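Local coordinates for spindle assembly checkpoint serine/threonine-protein kinase BUB1 (Saccharomyces cerevisiae, PDB 3ESL) that acts in the spindle assembly checkpoint, delaying anaphase until chromosomes are bioriented, and phosphorylates BUB3 and itself, at residues I38-S41 with T42-E46. Numbering follows the deposited sequence.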
ATOM      1  N   ILE A  38       9.888  10.369  -5.086  1.00 21.58           N
ATOM      2  CA  ILE A  38       9.280  11.679  -5.246  1.00 24.78           C
ATOM      3  C   ILE A  38       9.894  12.354  -6.472  1.00 23.13           C
ATOM      4  O   ILE A  38       9.160  12.922  -7.283  1.00 25.64           O
ATOM      5  CB  ILE A  38       9.432  12.537  -3.982  1.00 24.96           C
ATOM      6  CG1 ILE A  38       8.560  11.952  -2.853  1.00 24.63           C
ATOM      7  CG2 ILE A  38       9.034  14.004  -4.243  1.00 25.18           C
ATOM      8  CD1 ILE A  38       8.874  12.498  -1.491  1.00 27.88           C
ATOM      9  N   TRP A  39      11.213  12.248  -6.615  1.00 24.29           N
ATOM     10  CA  TRP A  39      11.909  12.836  -7.778  1.00 24.28           C
ATOM     11  C   TRP A  39      11.451  12.197  -9.095  1.00 26.31           C
ATOM     12  O   TRP A  39      11.184  12.895 -10.087  1.00 26.46           O
ATOM     13  CB  TRP A  39      13.426  12.746  -7.625  1.00 24.96           C
ATOM     14  CG  TRP A  39      14.137  13.256  -8.844  1.00 25.67           C
ATOM     15  CD1 TRP A  39      14.432  14.562  -9.131  1.00 28.31           C
ATOM     16  CD2 TRP A  39      14.595  12.479  -9.958  1.00 25.54           C
ATOM     17  NE1 TRP A  39      15.051  14.646 -10.364  1.00 28.19           N
ATOM     18  CE2 TRP A  39      15.174  13.382 -10.888  1.00 27.75           C
ATOM     19  CE3 TRP A  39      14.584  11.106 -10.262  1.00 27.26           C
ATOM     20  CZ2 TRP A  39      15.736  12.954 -12.099  1.00 28.58           C
ATOM     21  CZ3 TRP A  39      15.143  10.676 -11.471  1.00 26.61           C
ATOM     22  CH2 TRP A  39      15.714  11.607 -12.378  1.00 28.26           C
ATOM     23  N   ILE A  40      11.354  10.871  -9.115  1.00 24.18           N
ATOM     24  CA  ILE A  40      10.890  10.176 -10.314  1.00 24.96           C
ATOM     25  C   ILE A  40       9.476  10.617 -10.697  1.00 26.36           C
ATOM     26  O   ILE A  40       9.199  10.903 -11.865  1.00 28.45           O
ATOM     27  CB  ILE A  40      10.855   8.655 -10.127  1.00 21.26           C
ATOM     28  CG1 ILE A  40      12.251   8.099  -9.851  1.00 21.68           C
ATOM     29  CG2 ILE A  40      10.242   7.971 -11.373  1.00 25.33           C
ATOM     30  CD1 ILE A  40      12.226   6.694  -9.242  1.00 23.69           C
ATOM     31  N   SER A  41       8.585  10.662  -9.706  1.00 26.59           N
ATOM     32  CA  SER A  41       7.171  10.893  -9.964  1.00 29.58           C
ATOM     33  C   SER A  41       6.872  12.351 -10.324  1.00 34.36           C
ATOM     34  O   SER A  41       5.793  12.656 -10.844  1.00 37.35           O
ATOM     35  CB  SER A  41       6.331  10.444  -8.765  1.00 29.97           C
ATOM     36  OG  SER A  41       6.619  11.240  -7.629  1.00 33.72           O
ATOM     37  N   THR A  42       7.816  13.243 -10.040  1.00 34.02           N
ATOM     38  CA  THR A  42       7.648  14.654 -10.356  1.00 39.75           C
ATOM     39  C   THR A  42       8.543  15.037 -11.539  1.00 40.15           C
ATOM     40  O   THR A  42       8.051  15.260 -12.644  1.00 45.54           O
ATOM     41  CB  THR A  42       7.899  15.566  -9.132  1.00 40.08           C
ATOM     42  OG1 THR A  42       9.212  15.329  -8.608  1.00 42.70           O
ATOM     43  CG2 THR A  42       6.851  15.310  -8.039  1.00 40.68           C
ATOM     44  N   SER A  43       9.848  15.056 -11.322  1.00 38.27           N
ATOM     45  CA  SER A  43      10.782  15.554 -12.322  1.00 39.18           C
ATOM     46  C   SER A  43      10.943  14.632 -13.529  1.00 39.03           C
ATOM     47  O   SER A  43      10.820  15.075 -14.678  1.00 39.43           O
ATOM     48  CB  SER A  43      12.136  15.847 -11.680  1.00 38.43           C
ATOM     49  OG  SER A  43      11.997  16.861 -10.702  1.00 39.28           O
ATOM     50  N   TYR A  44      11.201  13.355 -13.270  1.00 36.89           N
ATOM     51  CA  TYR A  44      11.563  12.415 -14.330  1.00 38.02           C
ATOM     52  C   TYR A  44      10.391  12.029 -15.243  1.00 40.59           C
ATOM     53  O   TYR A  44      10.523  12.047 -16.468  1.00 41.91           O
ATOM     54  CB  TYR A  44      12.228  11.170 -13.728  1.00 38.74           C
ATOM     55  CG  TYR A  44      12.921  10.278 -14.731  1.00 38.56           C
ATOM     56  CD1 TYR A  44      14.020  10.733 -15.470  1.00 41.40           C
ATOM     57  CD2 TYR A  44      12.491   8.972 -14.931  1.00 38.62           C
ATOM     58  CE1 TYR A  44      14.663   9.896 -16.395  1.00 41.81           C
ATOM     59  CE2 TYR A  44      13.118   8.132 -15.849  1.00 40.60           C
ATOM     60  CZ  TYR A  44      14.198   8.598 -16.576  1.00 41.22           C
ATOM     61  OH  TYR A  44      14.804   7.757 -17.478  1.00 42.00           O
ATOM     62  N   ILE A  45       9.250  11.697 -14.643  1.00 41.34           N
ATOM     63  CA  ILE A  45       8.065  11.270 -15.390  1.00 44.30           C
ATOM     64  C   ILE A  45       7.429  12.411 -16.217  1.00 47.32           C
ATOM     65  O   ILE A  45       6.706  12.154 -17.182  1.00 48.13           O
ATOM     66  CB  ILE A  45       7.030  10.589 -14.443  1.00 45.17           C
ATOM     67  CG1 ILE A  45       6.231   9.503 -15.177  1.00 46.03           C
ATOM     68  CG2 ILE A  45       6.136  11.621 -13.764  1.00 45.97           C
ATOM     69  CD1 ILE A  45       5.646   8.444 -14.249  1.00 45.41           C
ATOM     70  N   GLU A  46       7.703  13.659 -15.831  1.00 49.20           N
ATOM     71  CA  GLU A  46       7.234  14.839 -16.576  1.00 53.09           C
ATOM     72  C   GLU A  46       7.949  15.014 -17.916  1.00 53.48           C
ATOM     73  O   GLU A  46       7.408  15.631 -18.837  1.00 54.05           O
ATOM     74  CB  GLU A  46       7.391  16.114 -15.738  1.00 54.66           C
ATOM     75  CG  GLU A  46       6.078  16.721 -15.227  1.00 60.48           C
ATOM     76  CD  GLU A  46       5.563  16.095 -13.934  1.00 64.79           C
ATOM     77  OE1 GLU A  46       5.439  14.851 -13.862  1.00 67.51           O
ATOM     78  OE2 GLU A  46       5.268  16.855 -12.983  1.00 66.05           O
TER
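A pi-type turn widens helix 29-47 of this all-helical, TPR-related N-terminal domain of BUB1, and W39 and Y44 meet across it, five residues apart. The widening shows in the backbone bonds: Y44 N reaches back to W39 O at 3.2 Å and I45 N to I40 O at 2.9 Å, each spanning five residues instead of the usual four. W39 O also takes a weak bond from S43 N at 2.8 Å, its N-H well off line. One turn back, I38 O receives T42 OG1 at 2.7 Å, the hydroxyl lying 30° out of the carbonyl plane; chi1 of 57° folds OG1 back over the backbone to reach it, and the T42 N bond to the same oxygen is only weak.

The W39 indole leans along the helix toward its C-terminal end, CG anti to the backbone N at 176°, and S43 and Y44 share one of its faces. S43 CB sits over the pyrrole part, 3.4 Å from NE1. Y44 CB lies over the six-membered ring, 4.0 Å from its centroid, in a CH-pi contact. Beyond it the phenol is slid so far along that the two rings, though near parallel, barely overlap; the touch is W39 CH2 on Y44 CD1 at 3.6 Å.

This aromatic pair faces neighbouring helices. W39 packs on L8, T11 and K12 of helix 4-21, and Y44 OH bonds to K12 NZ and to S51 OG, while I40 and Y44 both rest on V55 of helix 49-67, joining the three helices.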